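Local atomic coordinates of 2,3-dimethylmalate lyase (Aspergillus niger, PDB entry 3FA3), a protein that is a lyase-type member of the phosphoenolpyruvate phosphomutase family, built on a TIM-barrel fold of parallel strands and surrounding helices. Residues 110-115 with 155-160; 127-132 with 163-168. All coordinates share one frame; numbering follows the deposited sequence.

Contact 1: residues 110-115 with 155-160; sequences AAFHIE and IVVIAR. With OAF (2,2-difluoro-3,3-dihydroxybutanedioic acid), chain V.
F112 and I158 meet across two neighbouring parallel strands of the TIM barrel, 111-114 and 156-160, tied into a regular ladder. Along it V156 N gives to A110 O at 3.1 Å, F112 N to V156 O at 3.0 Å, I158 N to F112 O at 2.9 Å, I114 N to I158 O at 2.9 Å and R160 N to I114 O at 3.0 Å. In the last of these the donor stands 37° out of the I114 carbonyl plane. A111 and H113 turn their backbone groups the other way, to V83 and A85, while V157 N is taken by the D185 carboxylate.

Side chains split between the two faces. A111, H113, V156 and I158 share one, where CB of H113 lies against CG2 of I158 and helix 5-12 covers A111 and V156. F112, V157, I114 and A159 look out at helix 134-150; I155 brings its CG1 to the F112 ring edge, in the ring plane, and V157 lies alongside the ring.

Polar tips gather at the far end. H113 NE2 is hydrogen-bonded to Y43 OH, and its ring sits edge-to-face with F188. The carboxylate of E115 finds its main partner in K121 through OE2. Its OE1 stands 3.5 Å above the centre of the R160 guanidinium plane, so this long salt bridge is electrostatic, with no N-H aimed at the oxygen. An extended chain, leaving with CG anti to the backbone N (chi1 166°), carries R160 to the ligand OAF, and D162 makes a salt bridge with NH1. That nitrogen also donates to O5 of OAF at 2.7 Å, while R160 NH2 donates to O3 of the same ligand at 2.7 Å.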
loop_
_atom_site.group_PDB
_atom_site.type_symbol
_atom_site.label_atom_id
_atom_site.label_comp_id
_atom_site.label_asym_id
_atom_site.label_seq_id
_atom_site.Cartn_x
_atom_site.Cartn_y
_atom_site.Cartn_z
ATOM N N ALA B 110 -20.062 -4.297 -4.204
ATOM C CA ALA B 110 -21.519 -4.256 -4.339
ATOM C C ALA B 110 -22.220 -3.715 -3.056
ATOM O O ALA B 110 -23.038 -2.785 -3.136
ATOM C CB ALA B 110 -22.052 -5.626 -4.798
ATOM N N ALA B 111 -21.847 -4.264 -1.898
ATOM C CA ALA B 111 -22.425 -3.929 -0.584
ATOM C C ALA B 111 -21.314 -3.869 0.464
ATOM O O ALA B 111 -20.258 -4.507 0.303
ATOM C CB ALA B 111 -23.431 -4.982 -0.177
ATOM N N PHE B 112 -21.526 -3.119 1.536
ATOM C CA PHE B 112 -20.580 -3.214 2.683
ATOM C C PHE B 112 -21.322 -3.056 3.998
ATOM O O PHE B 112 -22.412 -2.460 4.006
ATOM C CB PHE B 112 -19.449 -2.181 2.544
ATOM C CG PHE B 112 -19.901 -0.756 2.639
ATOM C CD1 PHE B 112 -19.613 -0.001 3.762
ATOM C CD2 PHE B 112 -20.614 -0.185 1.641
ATOM C CE1 PHE B 112 -20.019 1.298 3.896
ATOM C CE2 PHE B 112 -21.045 1.149 1.768
ATOM C CZ PHE B 112 -20.733 1.894 2.904
ATOM N N HIS B 113 -20.789 -3.573 5.096
ATOM C CA HIS B 113 -21.531 -3.453 6.373
ATOM C C HIS B 113 -20.795 -2.642 7.444
ATOM O O HIS B 113 -19.565 -2.732 7.558
ATOM C CB HIS B 113 -22.075 -4.819 6.911
ATOM C CG HIS B 113 -21.018 -5.851 7.261
ATOM N ND1 HIS B 113 -20.172 -5.733 8.351
ATOM C CD2 HIS B 113 -20.709 -7.044 6.686
ATOM C CE1 HIS B 113 -19.365 -6.779 8.402
ATOM N NE2 HIS B 113 -19.667 -7.590 7.405
ATOM N N ILE B 114 -21.528 -1.877 8.243
ATOM C CA ILE B 114 -20.932 -1.022 9.261
ATOM C C ILE B 114 -21.526 -1.348 10.635
ATOM O O ILE B 114 -22.731 -1.291 10.830
ATOM C CB ILE B 114 -21.184 0.488 8.900
ATOM C CG1 ILE B 114 -20.466 0.864 7.601
ATOM C CG2 ILE B 114 -20.735 1.460 10.023
ATOM C CD1 ILE B 114 -19.390 1.952 7.835
ATOM N N GLU B 115 -20.685 -1.651 11.610
ATOM C CA GLU B 115 -21.182 -2.101 12.933
ATOM C C GLU B 115 -21.136 -0.956 14.004
ATOM O O GLU B 115 -20.597 0.118 13.708
ATOM C CB GLU B 115 -20.448 -3.401 13.367
ATOM C CG GLU B 115 -18.923 -3.231 13.712
ATOM C CD GLU B 115 -18.063 -4.427 13.308
ATOM O OE1 GLU B 115 -18.305 -5.053 12.244
ATOM O OE2 GLU B 115 -17.124 -4.727 14.049
ATOM N N ILE B 155 -24.119 1.721 -4.154
ATOM C CA ILE B 155 -23.600 0.832 -3.086
ATOM C C ILE B 155 -24.534 0.600 -1.889
ATOM O O ILE B 155 -24.994 1.558 -1.277
ATOM C CB ILE B 155 -22.171 1.175 -2.596
ATOM C CG1 ILE B 155 -21.687 0.146 -1.587
ATOM C CG2 ILE B 155 -22.164 2.397 -1.871
ATOM C CD1 ILE B 155 -20.174 -0.048 -1.565
ATOM N N VAL B 156 -24.761 -0.685 -1.560
ATOM C CA VAL B 156 -25.705 -1.085 -0.524
ATOM C C VAL B 156 -25.061 -0.979 0.847
ATOM O O VAL B 156 -24.078 -1.680 1.121
ATOM C CB VAL B 156 -26.269 -2.521 -0.723
ATOM C CG1 VAL B 156 -27.452 -2.770 0.248
ATOM C CG2 VAL B 156 -26.715 -2.777 -2.198
ATOM N N VAL B 157 -25.611 -0.091 1.683
ATOM C CA VAL B 157 -25.129 0.143 3.022
ATOM C C VAL B 157 -25.857 -0.748 3.957
ATOM O O VAL B 157 -26.972 -0.472 4.325
ATOM C CB VAL B 157 -25.380 1.576 3.450
ATOM C CG1 VAL B 157 -24.809 1.830 4.792
ATOM C CG2 VAL B 157 -24.807 2.518 2.426
ATOM N N ILE B 158 -25.203 -1.833 4.337
ATOM C CA ILE B 158 -25.686 -2.774 5.367
ATOM C C ILE B 158 -25.413 -2.290 6.829
ATOM O O ILE B 158 -24.249 -2.002 7.197
ATOM C CB ILE B 158 -25.034 -4.179 5.210
ATOM C CG1 ILE B 158 -25.329 -4.802 3.837
ATOM C CG2 ILE B 158 -25.437 -5.087 6.396
ATOM C CD1 ILE B 158 -24.540 -6.029 3.549
ATOM N N ALA B 159 -26.487 -2.194 7.635
ATOM C CA ALA B 159 -26.398 -1.796 9.057
ATOM C C ALA B 159 -26.254 -2.990 10.038
ATOM O O ALA B 159 -27.074 -3.927 10.063
ATOM C CB ALA B 159 -27.574 -0.862 9.454
ATOM N N ARG B 160 -25.209 -2.954 10.848
ATOM C CA ARG B 160 -24.982 -4.077 11.729
ATOM C C ARG B 160 -24.923 -3.598 13.172
ATOM O O ARG B 160 -24.308 -2.556 13.462
ATOM C CB ARG B 160 -23.716 -4.885 11.312
ATOM C CG ARG B 160 -23.180 -5.920 12.373
ATOM C CD ARG B 160 -21.964 -6.738 11.902
ATOM N NE ARG B 160 -21.173 -7.240 13.040
ATOM C CZ ARG B 160 -20.136 -8.076 12.981
ATOM N NH1 ARG B 160 -19.545 -8.487 14.090
ATOM N NH2 ARG B 160 -19.705 -8.510 11.822
HETATM O O2 OAF V . -16.263 -12.286 8.639
HETATM C C1 OAF V . -16.247 -11.345 9.478
HETATM O O1 OAF V . -15.303 -10.531 9.673
HETATM C C2 OAF V . -17.502 -11.211 10.363
HETATM O O4 OAF V . -18.649 -11.668 9.703
HETATM O O3 OAF V . -17.710 -9.860 10.695
HETATM C C3 OAF V . -17.372 -12.122 11.575
HETATM F F1 OAF V . -16.135 -12.039 12.106
HETATM F F2 OAF V . -17.702 -13.394 11.123
HETATM C C4 OAF V . -18.263 -11.634 12.714
HETATM O O5 OAF V . -17.998 -10.556 13.264
HETATM O O6 OAF V . -19.195 -12.394 13.011
#

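Contact 2: residues 127-132 with 163-168; sequences AGKILV and SLQTHG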
loop_
_atom_site.group_PDB
_atom_site.type_symbol
_atom_site.label_atom_id
_atom_site.label_comp_id
_atom_site.label_asym_id
_atom_site.label_seq_id
_atom_site.Cartn_x
_atom_site.Cartn_y
_atom_site.Cartn_z
ATOM N N ALA B 127 -16.740 -12.766 23.158
ATOM C CA ALA B 127 -17.004 -11.956 24.312
ATOM C C ALA B 127 -16.186 -10.703 24.443
ATOM O O ALA B 127 -15.173 -10.543 23.831
ATOM C CB ALA B 127 -16.884 -12.766 25.524
ATOM N N GLY B 128 -16.663 -9.821 25.283
ATOM C CA GLY B 128 -15.959 -8.596 25.666
ATOM C C GLY B 128 -16.303 -7.355 24.861
ATOM O O GLY B 128 -15.766 -6.272 25.133
ATOM N N LYS B 129 -17.199 -7.524 23.881
ATOM C CA LYS B 129 -17.460 -6.506 22.879
ATOM C C LYS B 129 -17.817 -5.253 23.579
ATOM O O LYS B 129 -18.609 -5.279 24.507
ATOM C CB LYS B 129 -18.626 -6.877 22.029
ATOM C CG LYS B 129 -18.437 -7.923 21.037
ATOM C CD LYS B 129 -19.832 -8.376 20.726
ATOM C CE LYS B 129 -19.805 -9.527 19.812
ATOM N NZ LYS B 129 -21.151 -9.697 19.181
ATOM N N ILE B 130 -17.208 -4.158 23.132
ATOM C CA ILE B 130 -17.443 -2.837 23.717
ATOM C C ILE B 130 -18.019 -1.965 22.629
ATOM O O ILE B 130 -17.465 -1.852 21.549
ATOM C CB ILE B 130 -16.152 -2.263 24.460
ATOM C CG1 ILE B 130 -16.117 -2.736 25.940
ATOM C CG2 ILE B 130 -16.019 -0.763 24.327
ATOM C CD1 ILE B 130 -17.386 -2.321 26.966
ATOM N N LEU B 131 -19.183 -1.401 22.885
ATOM C CA LEU B 131 -19.914 -0.751 21.797
ATOM C C LEU B 131 -19.729 0.725 21.854
ATOM O O LEU B 131 -19.072 1.245 22.763
ATOM C CB LEU B 131 -21.417 -1.050 21.847
ATOM C CG LEU B 131 -21.866 -2.510 21.872
ATOM C CD1 LEU B 131 -23.324 -2.504 21.688
ATOM C CD2 LEU B 131 -21.146 -3.352 20.782
ATOM N N VAL B 132 -20.303 1.397 20.859
ATOM C CA VAL B 132 -20.368 2.849 20.878
ATOM C C VAL B 132 -21.810 3.061 21.128
ATOM O O VAL B 132 -22.546 2.081 21.248
ATOM C CB VAL B 132 -19.910 3.445 19.541
ATOM C CG1 VAL B 132 -21.075 3.583 18.528
ATOM C CG2 VAL B 132 -19.246 4.744 19.807
ATOM N N SER B 163 -24.934 -5.387 19.450
ATOM C CA SER B 163 -25.390 -4.912 20.741
ATOM C C SER B 163 -26.208 -5.933 21.475
ATOM O O SER B 163 -26.636 -5.671 22.596
ATOM C CB SER B 163 -26.219 -3.647 20.593
ATOM O OG SER B 163 -27.319 -3.900 19.740
ATOM N N LEU B 164 -26.420 -7.085 20.833
ATOM C CA LEU B 164 -27.258 -8.153 21.370
ATOM C C LEU B 164 -26.594 -8.767 22.579
ATOM O O LEU B 164 -27.226 -8.806 23.633
ATOM C CB LEU B 164 -27.556 -9.227 20.311
ATOM C CG LEU B 164 -27.989 -10.590 20.847
ATOM C CD1 LEU B 164 -29.285 -10.395 21.583
ATOM C CD2 LEU B 164 -28.093 -11.688 19.787
ATOM N N GLN B 165 -25.338 -9.234 22.431
ATOM C CA GLN B 165 -24.568 -9.800 23.566
ATOM C C GLN B 165 -24.531 -8.846 24.756
ATOM O O GLN B 165 -24.614 -9.281 25.881
ATOM C CB GLN B 165 -23.122 -10.219 23.165
ATOM C CG GLN B 165 -21.968 -9.719 24.147
ATOM C CD GLN B 165 -20.565 -10.136 23.688
ATOM O OE1 GLN B 165 -20.426 -11.127 22.957
ATOM N NE2 GLN B 165 -19.510 -9.372 24.097
ATOM N N THR B 166 -24.428 -7.549 24.478
ATOM C CA THR B 166 -24.099 -6.529 25.483
ATOM C C THR B 166 -25.271 -5.822 26.157
ATOM O O THR B 166 -25.255 -5.669 27.386
ATOM C CB THR B 166 -23.155 -5.494 24.886
ATOM O OG1 THR B 166 -23.212 -5.562 23.436
ATOM C CG2 THR B 166 -21.735 -5.816 25.359
ATOM N N HIS B 167 -26.276 -5.438 25.351
ATOM C CA HIS B 167 -27.407 -4.588 25.737
ATOM C C HIS B 167 -28.779 -5.272 25.540
ATOM O O HIS B 167 -29.817 -4.631 25.751
ATOM C CB HIS B 167 -27.476 -3.331 24.847
ATOM C CG HIS B 167 -26.453 -2.265 25.129
ATOM N ND1 HIS B 167 -25.166 -2.302 24.615
ATOM C CD2 HIS B 167 -26.572 -1.067 25.754
ATOM C CE1 HIS B 167 -24.520 -1.205 24.970
ATOM N NE2 HIS B 167 -25.349 -0.441 25.664
ATOM N N GLY B 168 -28.800 -6.524 25.077
ATOM C CA GLY B 168 -30.042 -7.320 24.974
ATOM C C GLY B 168 -30.611 -7.263 23.566
ATOM O O GLY B 168 -30.093 -6.490 22.738
#
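The loop 127-132 passes the short helix 163-167 with no backbone hydrogen bond between them, L131 CA lying 7.0 Å from S163 CA and K129 CA 7.1 Å from T166 CA, so that later loop residues face earlier helix residues.

L131 carries the apolar part of the contact. Its CG stands anti to the carbonyl carbon (chi1 -55°), and the CD1 methyl pushes in among three helix residues: it meets CB of S163, lies 3.5 Å from OG1 of T166, and is also 3.5 Å from ND1 of H167, an oblique approach to the imidazole. S163 turns its OG away from this leucine, to T161 and S172. Helix 169-181 closes over the same spot through R175, which touches L131, S163 and H167.

In TIM-barrel terms, both pieces belong to the connections that follow barrel strands at their C-terminal ends: the loop comes after strand 111-114 and the helix directly after strand 156-161.

Two residues before L131, K129 crosses Q165 obliquely, with CD of K129 3.5 Å from CD of Q165. The lysine is extended beyond CG, which delivers its NZ to the carbonyl oxygen of G124; D162 is a longer, weaker ionic partner. The CG2 methyl of T166 rests 3.3 Å from the backbone O of K129. At the first residue of segment 127-132, A127 packs on D300 of the second subunit and makes backbone hydrogen bonds to that chain.

Overall arrangement
Contact 1 lies deep in the barrel and contact 2 nearer the surface, their centres 19 Å apart, with segments that alternate along the chain. Strand 156-161 runs almost directly into helix 163-167, so the two contacts adjoin in sequence without otherwise touching. The bound OAF and a manganese ion lie beside both contacts: the R160 side chain of contact 1 comes within about 4 Å of the metal, whereas that of K129 in contact 2 stays about 10 Å from it and about 7 Å from OAF. D162 is a partner shared by both contacts, and G124, which holds K129, is also hydrogen-bonded through its backbone N to OAF.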